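Local coordinates for protein ethylbenzene dehydrogenase alpha-subunit (PDB 2IVF) that serves as the molybdenum-carrying subunit of a molybdopterin oxidoreductase, holding two pterin dinucleotide cofactors, a molybdenum atom and an iron/sulfur cluster, at residues R866-Q871 and Y919-H924; S856-L859 and H863-R866. All coordinates share one frame; numbering follows the deposited sequence.

Overall arrangement
From the N-terminal side, 856-859 comes first, in the loop that follows strand 843-846. Three residues later the chain enters 863-866, and contact 2 closes this short turn-and-helix excursion. At Arg866, which belongs to both contacts, 866-871 begins; the chain then runs through strands 873-877, 891-895, 900-908 and 915-917 before 919-924 returns and contact 1 closes the longer loop. The two loops therefore follow one another, neither nested nor crossing. The centres of the two contacts lie about 7 Å apart, and they meet where Leu859 CD1 packs 3.4 Å from Asp922 N. Together they tie loops of the dinucleotide-binding domain to one another beside MD1, which each contact touches.

Contact 1. Residues R866-Q871 and Y919-H924; sequences RLHRGQ and YFWDAH. With MD1 (phosphoric acid 4-(2-amino-4-oxo-3,4,5,6,-tetrahydro-pteridin-6-yl)-2-hydroxy-3,4-dimercapto-but-3-en-yl ester guanylate ester), chain N.
The indole of Trp921 is the meeting point of the two segments: the backbone oxygen of Gln871 lies over one of its faces and the imidazole of His868 meets the rim of its six-membered ring. Gln871 O stands 3.4 Å above the Trp921 ring plane, displaced toward the rim, and comes nearest to Trp921 CZ2 at 3.5 Å. His868 touches with one corner, its CE1 3.6 Å from Trp921 CZ3 and near the indole plane. The two rings are turned 45° against each other with centroids 5.3 Å apart, an oblique pairing in which the side chains pass each other antiparallel. His868 reaches the indole because its CG sits between the backbone N and the carbonyl carbon (chi1 58°).

Next to Trp921 in the chain, Phe920 points the other way and touches MD1 obliquely, Phe920 CZ to MD1 O11 at 3.2 Å, while MD1 O14 lies at the ring edge, in plane. Arg612 makes a cation-pi contact with this ring, and His849, itself hydrogen-bonded to MD1, meets it edge-to-face. Beyond Trp921, Asp922 OD1 accepts a bond of 2.9 Å from Ala923 N on its anti side, 27° out of the carboxylate plane; OD2 forms a salt bridge with Arg638, whose NH2 also binds MD1. In 866-871, Arg869 is salt-bridged to Asp888 and lies in cation-pi contact with Trp130 of the beta-subunit.

The segments thus meet by van der Waals contact and by a carbonyl oxygen over the indole face, with no direct hydrogen bond between them. Polar groups of both bond to partners outside the contact: 866-871 is held by Asp888 and by the beta-subunit, and 919-924 is joined through Asp922 to the arginine that also binds MD1.

Contact 2. Residues S856-L859 and H863-R866; sequences STHL and HLSR. With MD1 (phosphoric acid 4-(2-amino-4-oxo-3,4,5,6,-tetrahydro-pteridin-6-yl)-2-hydroxy-3,4-dimercapto-but-3-en-yl ester guanylate ester), chain N.
His858 and Leu864 run alongside each other in the same direction, joining a cofactor-binding loop to the short helix 862-865 within a domain of the double-psi beta-barrel clan. Here the packing is close: Leu864 CD1 reaches 3.3 Å from His858 CD2 and 3.6 Å from His858 CB, approaching the imidazole obliquely. Thr857 CG2 sits against one face of that ring, and His858 ND1 accepts a bond from the backbone N of Ile854, a residue of the iron/sulfur cluster pocket. With ND1 bonded and a methyl against one face, the imidazole is probably well fixed; the His858 side chain lies about 5 Å from the iron/sulfur cluster.

The other half is looser and water-bridged. Ser865 OG stays 3.7 Å from Leu859 O, too far for direct bonding, and two waters span the gap. One donates to Leu859 O and to Ser865 OG, both at 2.7 Å; the other is firmly bonded to His858 O but only weakly to Ser865 OG. The hydroxyl bonds back to Asn861 O, and only the waters connect it to the carbonyls of 856-859.

Upstream, Leu859 N bonds to Ser856 O, closing a turn that probably helps to place Ser856 against MD1. Ser856 holds one phosphate through two atoms: its N donates to MD1 O1A at 2.8 Å, nearly straight at 166°, and its OG donates to MD1 O2A.

Contact 1. Residues R866-Q871 and Y919-H924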
ATOM      1  N   ARG A 866      -4.849 -10.811  -0.260  1.00 22.33           N
ATOM      2  CA  ARG A 866      -3.946 -11.934  -0.553  1.00 22.95           C
ATOM      3  C   ARG A 866      -2.449 -11.560  -0.817  1.00 22.62           C
ATOM      4  O   ARG A 866      -1.617 -12.454  -0.970  1.00 23.12           O
ATOM      5  CB  ARG A 866      -4.487 -12.740  -1.700  1.00 22.57           C
ATOM      6  CG  ARG A 866      -5.814 -13.367  -1.396  1.00 23.75           C
ATOM      7  CD  ARG A 866      -6.271 -14.100  -2.628  1.00 25.13           C
ATOM      8  NE  ARG A 866      -7.670 -14.436  -2.456  1.00 26.56           N
ATOM      9  CZ  ARG A 866      -8.695 -13.967  -3.164  1.00 26.99           C
ATOM     10  NH1 ARG A 866      -8.529 -13.218  -4.238  1.00 25.24           N
ATOM     11  NH2 ARG A 866      -9.903 -14.379  -2.867  1.00 25.41           N
ATOM     12  N   LEU A 867      -2.123 -10.259  -0.804  1.00 22.59           N
ATOM     13  CA  LEU A 867      -0.720  -9.779  -0.878  1.00 22.48           C
ATOM     14  C   LEU A 867      -0.078  -9.810   0.518  1.00 23.02           C
ATOM     15  O   LEU A 867       1.084  -9.507   0.660  1.00 23.15           O
ATOM     16  CB  LEU A 867      -0.703  -8.344  -1.426  1.00 22.20           C
ATOM     17  CG  LEU A 867      -1.123  -8.342  -2.915  1.00 21.44           C
ATOM     18  CD1 LEU A 867      -1.028  -6.939  -3.527  1.00 23.72           C
ATOM     19  CD2 LEU A 867      -0.323  -9.292  -3.794  1.00 24.01           C
ATOM     20  N   HIS A 868      -0.856 -10.164   1.535  1.00 23.80           N
ATOM     21  CA  HIS A 868      -0.366 -10.136   2.904  1.00 23.62           C
ATOM     22  C   HIS A 868      -1.049 -11.214   3.734  1.00 23.91           C
ATOM     23  O   HIS A 868      -1.660 -12.112   3.174  1.00 24.49           O
ATOM     24  CB  HIS A 868      -0.469  -8.746   3.509  1.00 23.73           C
ATOM     25  CG  HIS A 868      -1.854  -8.163   3.518  1.00 24.22           C
ATOM     26  ND1 HIS A 868      -2.720  -8.286   4.590  1.00 22.27           N
ATOM     27  CD2 HIS A 868      -2.505  -7.435   2.593  1.00 23.40           C
ATOM     28  CE1 HIS A 868      -3.849  -7.663   4.311  1.00 27.08           C
ATOM     29  NE2 HIS A 868      -3.738  -7.118   3.111  1.00 23.92           N
ATOM     30  N   ARG A 869      -0.937 -11.162   5.057  1.00 23.11           N
ATOM     31  CA  ARG A 869      -1.536 -12.222   5.896  1.00 23.08           C
ATOM     32  C   ARG A 869      -3.067 -12.113   6.004  1.00 23.71           C
ATOM     33  O   ARG A 869      -3.703 -12.994   6.557  1.00 22.63           O
ATOM     34  CB  ARG A 869      -0.919 -12.238   7.280  1.00 22.43           C
ATOM     35  CG  ARG A 869       0.602 -12.424   7.359  1.00 20.78           C
ATOM     36  CD  ARG A 869       0.989 -12.889   8.745  1.00 21.44           C
ATOM     37  NE  ARG A 869       2.425 -13.070   8.859  1.00 21.74           N
ATOM     38  CZ  ARG A 869       3.065 -13.299   9.988  1.00 24.16           C
ATOM     39  NH1 ARG A 869       2.396 -13.449  11.138  1.00 21.93           N
ATOM     40  NH2 ARG A 869       4.392 -13.409   9.968  1.00 24.47           N
ATOM     41  N   GLY A 870      -3.630 -11.021   5.484  1.00 24.32           N
ATOM     42  CA  GLY A 870      -5.094 -10.875   5.297  1.00 24.34           C
ATOM     43  C   GLY A 870      -5.810 -10.483   6.563  1.00 24.25           C
ATOM     44  O   GLY A 870      -7.025 -10.598   6.660  1.00 25.70           O
ATOM     45  N   GLN A 871      -5.047 -10.030   7.546  1.00 24.43           N
ATOM     46  CA  GLN A 871      -5.570  -9.776   8.890  1.00 24.71           C
ATOM     47  C   GLN A 871      -4.658  -8.823   9.635  1.00 24.40           C
ATOM     48  O   GLN A 871      -3.515  -8.628   9.222  1.00 26.15           O
ATOM     49  CB  GLN A 871      -5.643 -11.107   9.676  1.00 24.60           C
ATOM     50  CG  GLN A 871      -4.319 -11.743   9.846  1.00 25.28           C
ATOM     51  CD  GLN A 871      -4.441 -13.193  10.164  1.00 26.22           C
ATOM     52  OE1 GLN A 871      -4.260 -14.050   9.303  1.00 28.51           O
ATOM     53  NE2 GLN A 871      -4.828 -13.476  11.375  1.00 24.14           N
ATOM     54  N   TYR A 919       0.502  -1.254  11.735  1.00 24.04           N
ATOM     55  CA  TYR A 919       0.061  -0.424  10.613  1.00 25.00           C
ATOM     56  C   TYR A 919      -1.418  -0.630  10.595  1.00 25.87           C
ATOM     57  O   TYR A 919      -1.855  -1.746  10.829  1.00 26.66           O
ATOM     58  CB  TYR A 919       0.640  -0.975   9.314  1.00 24.36           C
ATOM     59  CG  TYR A 919       2.142  -0.936   9.289  1.00 24.28           C
ATOM     60  CD1 TYR A 919       2.804   0.250   9.073  1.00 22.33           C
ATOM     61  CD2 TYR A 919       2.896  -2.101   9.444  1.00 23.43           C
ATOM     62  CE1 TYR A 919       4.183   0.286   9.027  1.00 24.40           C
ATOM     63  CE2 TYR A 919       4.261  -2.055   9.436  1.00 23.86           C
ATOM     64  CZ  TYR A 919       4.894  -0.878   9.187  1.00 21.47           C
ATOM     65  OH  TYR A 919       6.249  -0.799   9.178  1.00 23.08           O
ATOM     66  N   PHE A 920      -2.216   0.424  10.430  1.00 25.90           N
ATOM     67  CA  PHE A 920      -3.602   0.277  10.870  1.00 24.97           C
ATOM     68  C   PHE A 920      -4.444  -0.656  10.050  1.00 24.60           C
ATOM     69  O   PHE A 920      -4.139  -0.948   8.883  1.00 25.68           O
ATOM     70  CB  PHE A 920      -4.295   1.622  11.097  1.00 25.14           C
ATOM     71  CG  PHE A 920      -4.489   2.457   9.877  1.00 25.90           C
ATOM     72  CD1 PHE A 920      -5.421   2.101   8.933  1.00 26.33           C
ATOM     73  CD2 PHE A 920      -3.798   3.640   9.715  1.00 28.68           C
ATOM     74  CE1 PHE A 920      -5.641   2.886   7.839  1.00 27.72           C
ATOM     75  CE2 PHE A 920      -4.018   4.449   8.599  1.00 27.62           C
ATOM     76  CZ  PHE A 920      -4.945   4.094   7.695  1.00 27.24           C
ATOM     77  N   TRP A 921      -5.521  -1.128  10.678  1.00 24.00           N
ATOM     78  CA  TRP A 921      -6.457  -2.068  10.086  1.00 24.72           C
ATOM     79  C   TRP A 921      -7.863  -1.580  10.401  1.00 25.10           C
ATOM     80  O   TRP A 921      -8.062  -0.793  11.359  1.00 24.73           O
ATOM     81  CB  TRP A 921      -6.257  -3.460  10.709  1.00 24.25           C
ATOM     82  CG  TRP A 921      -4.863  -3.976  10.463  1.00 23.72           C
ATOM     83  CD1 TRP A 921      -3.811  -3.920  11.321  1.00 21.39           C
ATOM     84  CD2 TRP A 921      -4.368  -4.551   9.254  1.00 22.64           C
ATOM     85  NE1 TRP A 921      -2.678  -4.490  10.747  1.00 22.72           N
ATOM     86  CE2 TRP A 921      -3.002  -4.891   9.476  1.00 23.87           C
ATOM     87  CE3 TRP A 921      -4.960  -4.898   8.045  1.00 23.61           C
ATOM     88  CZ2 TRP A 921      -2.207  -5.470   8.496  1.00 23.72           C
ATOM     89  CZ3 TRP A 921      -4.180  -5.467   7.085  1.00 23.55           C
ATOM     90  CH2 TRP A 921      -2.821  -5.744   7.298  1.00 22.97           C
ATOM     91  N   ASP A 922      -8.847  -2.029   9.626  1.00 24.15           N
ATOM     92  CA  ASP A 922     -10.212  -1.650   9.944  1.00 24.55           C
ATOM     93  C   ASP A 922     -10.637  -2.434  11.147  1.00 23.89           C
ATOM     94  O   ASP A 922     -10.194  -3.558  11.337  1.00 23.76           O
ATOM     95  CB  ASP A 922     -11.130  -1.906   8.752  1.00 24.24           C
ATOM     96  CG  ASP A 922     -12.372  -1.035   8.756  1.00 24.65           C
ATOM     97  OD1 ASP A 922     -12.719  -0.396   9.793  1.00 24.52           O
ATOM     98  OD2 ASP A 922     -13.036  -1.072   7.685  1.00 24.18           O
ATOM     99  N   ALA A 923     -11.520  -1.857  11.960  1.00 23.64           N
ATOM    100  CA  ALA A 923     -11.867  -2.445  13.263  1.00 23.83           C
ATOM    101  C   ALA A 923     -12.507  -3.835  13.215  1.00 24.60           C
ATOM    102  O   ALA A 923     -12.245  -4.662  14.094  1.00 24.32           O
ATOM    103  CB  ALA A 923     -12.717  -1.507  14.069  1.00 22.86           C
ATOM    104  N   HIS A 924     -13.319  -4.115  12.188  1.00 23.90           N
ATOM    105  CA  HIS A 924     -13.989  -5.416  12.103  1.00 24.02           C
ATOM    106  C   HIS A 924     -13.088  -6.492  11.478  1.00 24.40           C
ATOM    107  O   HIS A 924     -13.538  -7.622  11.128  1.00 24.02           O
ATOM    108  CB  HIS A 924     -15.368  -5.310  11.445  1.00 24.14           C
ATOM    109  CG  HIS A 924     -15.378  -4.703  10.076  1.00 24.44           C
ATOM    110  ND1 HIS A 924     -14.264  -4.140   9.488  1.00 22.16           N
ATOM    111  CD2 HIS A 924     -16.396  -4.534   9.198  1.00 24.33           C
ATOM    112  CE1 HIS A 924     -14.593  -3.678   8.296  1.00 25.40           C
ATOM    113  NE2 HIS A 924     -15.877  -3.907   8.094  1.00 21.39           N
TER
HETATM  114  PB  MD1 N1987     -10.506   7.538   7.424  1.00 16.59           P
HETATM  115  O3B MD1 N1987     -10.226   6.233   6.574  1.00 15.03           O
HETATM  116  O1B MD1 N1987     -10.649   8.661   6.462  1.00 15.52           O
HETATM  117  O2B MD1 N1987     -11.462   7.308   8.530  1.00 15.68           O
HETATM  118  O3A MD1 N1987      -9.108   7.731   8.148  1.00 16.15           O
HETATM  119  C10 MD1 N1987      -8.031   8.508   7.579  1.00 17.02           C
HETATM  120  C11 MD1 N1987      -6.863   8.259   8.519  1.00 17.07           C
HETATM  121  O11 MD1 N1987      -6.382   6.927   8.130  1.00 18.30           O
HETATM  122  C12 MD1 N1987      -5.764   9.255   8.264  1.00 17.74           C
HETATM  123  S12 MD1 N1987      -5.706  10.189   6.832  1.00 18.07           S
HETATM  124  C13 MD1 N1987      -4.721   9.404   9.143  1.00 16.61           C
HETATM  125  S13 MD1 N1987      -3.446  10.473   8.860  1.00 15.35           S
HETATM  126  C14 MD1 N1987      -4.644   8.662  10.423  1.00 17.48           C
HETATM  127  N15 MD1 N1987      -3.536   7.796  10.642  1.00 15.70           N
HETATM  128  C16 MD1 N1987      -3.471   6.986  11.747  1.00 15.37           C
HETATM  129  C15 MD1 N1987      -2.305   6.270  11.942  1.00 17.69           C
HETATM  130  O14 MD1 N1987      -1.333   6.364  11.146  1.00 14.42           O
HETATM  131  N17 MD1 N1987      -2.327   5.424  13.003  1.00 16.59           N
HETATM  132  C17 MD1 N1987      -3.421   5.351  13.867  1.00 16.80           C
HETATM  133  N16 MD1 N1987      -3.319   4.508  14.885  1.00 15.57           N
HETATM  134  N18 MD1 N1987      -4.519   6.099  13.671  1.00 14.92           N
HETATM  135  C20 MD1 N1987      -4.547   6.909  12.634  1.00 16.65           C
HETATM  136  N8  MD1 N1987      -5.633   7.706  12.460  1.00 14.77           N
HETATM  137  C7  MD1 N1987      -5.840   8.582  11.338  1.00 16.37           C
HETATM  138  PA  MD1 N1987     -11.082   4.899   6.291  1.00 15.83           P
HETATM  139  O1A MD1 N1987     -10.546   4.367   5.002  1.00 15.08           O
HETATM  140  O2A MD1 N1987     -10.970   4.028   7.482  1.00 17.48           O
HETATM  141  O5' MD1 N1987     -12.585   5.354   6.121  1.00 17.74           O
HETATM  142  C5' MD1 N1987     -12.898   6.063   4.928  1.00 16.74           C
HETATM  143  C4' MD1 N1987     -14.079   5.457   4.289  1.00 14.91           C
HETATM  144  O4' MD1 N1987     -14.175   6.143   3.046  1.00 17.51           O
HETATM  145  C1' MD1 N1987     -14.779   5.195   2.165  1.00 16.62           C
HETATM  146  N9  MD1 N1987     -14.618   5.504   0.738  1.00 17.49           N
HETATM  147  C4  MD1 N1987     -15.597   5.985  -0.014  1.00 17.93           C
HETATM  148  N3  MD1 N1987     -16.868   6.306   0.326  1.00 16.65           N
HETATM  149  C2  MD1 N1987     -17.703   6.796  -0.591  1.00 16.66           C
HETATM  150  N2  MD1 N1987     -18.976   7.136  -0.257  1.00 16.03           N
HETATM  151  N1  MD1 N1987     -17.258   6.880  -1.896  1.00 18.55           N
HETATM  152  C6  MD1 N1987     -15.985   6.569  -2.309  1.00 15.70           C
HETATM  153  O6  MD1 N1987     -15.670   6.750  -3.485  1.00 16.51           O
HETATM  154  C5  MD1 N1987     -15.101   6.106  -1.322  1.00 17.73           C
HETATM  155  N7  MD1 N1987     -13.840   5.688  -1.316  1.00 15.71           N
HETATM  156  C8  MD1 N1987     -13.557   5.336  -0.058  1.00 16.68           C
HETATM  157  C2' MD1 N1987     -14.080   3.876   2.480  1.00 17.27           C
HETATM  158  O2' MD1 N1987     -14.857   2.706   2.124  1.00 18.21           O
HETATM  159  C3' MD1 N1987     -13.781   3.984   3.983  1.00 16.04           C
HETATM  160  O3' MD1 N1987     -14.649   3.132   4.775  1.00 15.84           O

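Contact 2. Residues S856-L859 and H863-R866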
ATOM      1  N   SER A 856      -8.761   2.258   4.656  1.00 24.51           N
ATOM      2  CA  SER A 856      -9.471   0.970   4.702  1.00 23.59           C
ATOM      3  C   SER A 856     -10.080   0.580   3.362  1.00 23.27           C
ATOM      4  O   SER A 856     -10.799  -0.424   3.272  1.00 23.12           O
ATOM      5  CB  SER A 856     -10.573   0.981   5.769  1.00 22.83           C
ATOM      6  OG  SER A 856     -10.076   1.393   7.038  1.00 23.50           O
ATOM      7  N   THR A 857      -9.828   1.383   2.344  1.00 22.25           N
ATOM      8  CA  THR A 857     -10.438   1.217   1.034  1.00 22.83           C
ATOM      9  C   THR A 857     -10.259  -0.192   0.488  1.00 22.67           C
ATOM     10  O   THR A 857     -11.201  -0.742  -0.128  1.00 23.55           O
ATOM     11  CB  THR A 857      -9.872   2.270   0.063  1.00 22.29           C
ATOM     12  OG1 THR A 857     -10.333   3.533   0.539  1.00 27.93           O
ATOM     13  CG2 THR A 857     -10.345   2.073  -1.391  1.00 22.62           C
ATOM     14  N   HIS A 858      -9.100  -0.778   0.763  1.00 22.68           N
ATOM     15  CA  HIS A 858      -8.732  -2.097   0.234  1.00 22.87           C
ATOM     16  C   HIS A 858      -8.533  -3.147   1.334  1.00 22.18           C
ATOM     17  O   HIS A 858      -8.130  -4.328   1.045  1.00 23.68           O
ATOM     18  CB  HIS A 858      -7.444  -1.999  -0.566  1.00 21.84           C
ATOM     19  CG  HIS A 858      -7.399  -0.834  -1.495  1.00 21.00           C
ATOM     20  ND1 HIS A 858      -6.979   0.409  -1.100  1.00 25.09           N
ATOM     21  CD2 HIS A 858      -7.747  -0.720  -2.794  1.00 21.24           C
ATOM     22  CE1 HIS A 858      -7.081   1.252  -2.116  1.00 22.14           C
ATOM     23  NE2 HIS A 858      -7.500   0.578  -3.173  1.00 21.73           N
ATOM     24  N   LEU A 859      -8.813  -2.766   2.575  1.00 23.27           N
ATOM     25  CA  LEU A 859      -8.618  -3.672   3.696  1.00 23.48           C
ATOM     26  C   LEU A 859      -9.665  -4.758   3.763  1.00 24.44           C
ATOM     27  O   LEU A 859      -9.507  -5.776   4.468  1.00 24.19           O
ATOM     28  CB  LEU A 859      -8.517  -2.902   5.024  1.00 23.23           C
ATOM     29  CG  LEU A 859      -7.230  -2.148   5.278  1.00 22.53           C
ATOM     30  CD1 LEU A 859      -7.267  -1.482   6.709  1.00 24.44           C
ATOM     31  CD2 LEU A 859      -5.963  -3.043   5.025  1.00 24.97           C
ATOM     32  N   HIS A 863      -8.850  -9.706  -3.117  1.00 23.02           N
ATOM     33  CA  HIS A 863      -7.692  -9.764  -4.022  1.00 23.13           C
ATOM     34  C   HIS A 863      -6.436  -9.153  -3.408  1.00 23.38           C
ATOM     35  O   HIS A 863      -5.338  -9.774  -3.425  1.00 24.41           O
ATOM     36  CB  HIS A 863      -8.063  -9.070  -5.328  1.00 23.47           C
ATOM     37  CG  HIS A 863      -7.014  -9.151  -6.385  1.00 22.40           C
ATOM     38  ND1 HIS A 863      -7.004 -10.139  -7.340  1.00 25.19           N
ATOM     39  CD2 HIS A 863      -5.951  -8.358  -6.657  1.00 26.55           C
ATOM     40  CE1 HIS A 863      -5.982  -9.954  -8.160  1.00 24.67           C
ATOM     41  NE2 HIS A 863      -5.330  -8.877  -7.770  1.00 23.89           N
ATOM     42  N   LEU A 864      -6.586  -7.941  -2.857  1.00 23.46           N
ATOM     43  CA  LEU A 864      -5.451  -7.190  -2.349  1.00 23.03           C
ATOM     44  C   LEU A 864      -5.019  -7.747  -1.029  1.00 22.92           C
ATOM     45  O   LEU A 864      -3.839  -7.654  -0.658  1.00 23.38           O
ATOM     46  CB  LEU A 864      -5.786  -5.681  -2.263  1.00 22.56           C
ATOM     47  CG  LEU A 864      -5.771  -4.984  -3.638  1.00 23.67           C
ATOM     48  CD1 LEU A 864      -6.416  -3.578  -3.667  1.00 21.27           C
ATOM     49  CD2 LEU A 864      -4.264  -4.932  -4.112  1.00 22.97           C
ATOM     50  N   SER A 865      -5.965  -8.348  -0.308  1.00 23.01           N
ATOM     51  CA  SER A 865      -5.666  -8.918   0.999  1.00 22.80           C
ATOM     52  C   SER A 865      -4.843 -10.171   0.902  1.00 22.71           C
ATOM     53  O   SER A 865      -4.202 -10.525   1.856  1.00 23.93           O
ATOM     54  CB  SER A 865      -6.945  -9.167   1.788  1.00 23.17           C
ATOM     55  OG  SER A 865      -7.490  -7.926   2.193  1.00 24.29           O
ATOM     56  N   ARG A 866      -4.849 -10.811  -0.260  1.00 22.33           N
ATOM     57  CA  ARG A 866      -3.946 -11.934  -0.553  1.00 22.95           C
ATOM     58  C   ARG A 866      -2.449 -11.560  -0.817  1.00 22.62           C
ATOM     59  O   ARG A 866      -1.617 -12.454  -0.970  1.00 23.12           O
ATOM     60  CB  ARG A 866      -4.487 -12.740  -1.700  1.00 22.57           C
ATOM     61  CG  ARG A 866      -5.814 -13.367  -1.396  1.00 23.75           C
ATOM     62  CD  ARG A 866      -6.271 -14.100  -2.628  1.00 25.13           C
ATOM     63  NE  ARG A 866      -7.670 -14.436  -2.456  1.00 26.56           N
ATOM     64  CZ  ARG A 866      -8.695 -13.967  -3.164  1.00 26.99           C
ATOM     65  NH1 ARG A 866      -8.529 -13.218  -4.238  1.00 25.24           N
ATOM     66  NH2 ARG A 866      -9.903 -14.379  -2.867  1.00 25.41           N
TER
HETATM   67  PB  MD1 N1987     -10.506   7.538   7.424  1.00 16.59           P
HETATM   68  O3B MD1 N1987     -10.226   6.233   6.574  1.00 15.03           O
HETATM   69  O1B MD1 N1987     -10.649   8.661   6.462  1.00 15.52           O
HETATM   70  O2B MD1 N1987     -11.462   7.308   8.530  1.00 15.68           O
HETATM   71  O3A MD1 N1987      -9.108   7.731   8.148  1.00 16.15           O
HETATM   72  C10 MD1 N1987      -8.031   8.508   7.579  1.00 17.02           C
HETATM   73  C11 MD1 N1987      -6.863   8.259   8.519  1.00 17.07           C
HETATM   74  O11 MD1 N1987      -6.382   6.927   8.130  1.00 18.30           O
HETATM   75  C12 MD1 N1987      -5.764   9.255   8.264  1.00 17.74           C
HETATM   76  S12 MD1 N1987      -5.706  10.189   6.832  1.00 18.07           S
HETATM   77  C13 MD1 N1987      -4.721   9.404   9.143  1.00 16.61           C
HETATM   78  S13 MD1 N1987      -3.446  10.473   8.860  1.00 15.35           S
HETATM   79  C14 MD1 N1987      -4.644   8.662  10.423  1.00 17.48           C
HETATM   80  N15 MD1 N1987      -3.536   7.796  10.642  1.00 15.70           N
HETATM   81  C16 MD1 N1987      -3.471   6.986  11.747  1.00 15.37           C
HETATM   82  C15 MD1 N1987      -2.305   6.270  11.942  1.00 17.69           C
HETATM   83  O14 MD1 N1987      -1.333   6.364  11.146  1.00 14.42           O
HETATM   84  N17 MD1 N1987      -2.327   5.424  13.003  1.00 16.59           N
HETATM   85  C17 MD1 N1987      -3.421   5.351  13.867  1.00 16.80           C
HETATM   86  N16 MD1 N1987      -3.319   4.508  14.885  1.00 15.57           N
HETATM   87  N18 MD1 N1987      -4.519   6.099  13.671  1.00 14.92           N
HETATM   88  C20 MD1 N1987      -4.547   6.909  12.634  1.00 16.65           C
HETATM   89  N8  MD1 N1987      -5.633   7.706  12.460  1.00 14.77           N
HETATM   90  C7  MD1 N1987      -5.840   8.582  11.338  1.00 16.37           C
HETATM   91  PA  MD1 N1987     -11.082   4.899   6.291  1.00 15.83           P
HETATM   92  O1A MD1 N1987     -10.546   4.367   5.002  1.00 15.08           O
HETATM   93  O2A MD1 N1987     -10.970   4.028   7.482  1.00 17.48           O
HETATM   94  O5' MD1 N1987     -12.585   5.354   6.121  1.00 17.74           O
HETATM   95  C5' MD1 N1987     -12.898   6.063   4.928  1.00 16.74           C
HETATM   96  C4' MD1 N1987     -14.079   5.457   4.289  1.00 14.91           C
HETATM   97  O4' MD1 N1987     -14.175   6.143   3.046  1.00 17.51           O
HETATM   98  C1' MD1 N1987     -14.779   5.195   2.165  1.00 16.62           C
HETATM   99  N9  MD1 N1987     -14.618   5.504   0.738  1.00 17.49           N
HETATM  100  C4  MD1 N1987     -15.597   5.985  -0.014  1.00 17.93           C
HETATM  101  N3  MD1 N1987     -16.868   6.306   0.326  1.00 16.65           N
HETATM  102  C2  MD1 N1987     -17.703   6.796  -0.591  1.00 16.66           C
HETATM  103  N2  MD1 N1987     -18.976   7.136  -0.257  1.00 16.03           N
HETATM  104  N1  MD1 N1987     -17.258   6.880  -1.896  1.00 18.55           N
HETATM  105  C6  MD1 N1987     -15.985   6.569  -2.309  1.00 15.70           C
HETATM  106  O6  MD1 N1987     -15.670   6.750  -3.485  1.00 16.51           O
HETATM  107  C5  MD1 N1987     -15.101   6.106  -1.322  1.00 17.73           C
HETATM  108  N7  MD1 N1987     -13.840   5.688  -1.316  1.00 15.71           N
HETATM  109  C8  MD1 N1987     -13.557   5.336  -0.058  1.00 16.68           C
HETATM  110  C2' MD1 N1987     -14.080   3.876   2.480  1.00 17.27           C
HETATM  111  O2' MD1 N1987     -14.857   2.706   2.124  1.00 18.21           O
HETATM  112  C3' MD1 N1987     -13.781   3.984   3.983  1.00 16.04           C
HETATM  113  O3' MD1 N1987     -14.649   3.132   4.775  1.00 15.84           O
HETATM  114  O   HOH W   1      -5.504  -5.227   1.591  1.00 14.23           O
HETATM  115  O   HOH W   2      -7.014  -6.866   4.656  1.00 19.13           O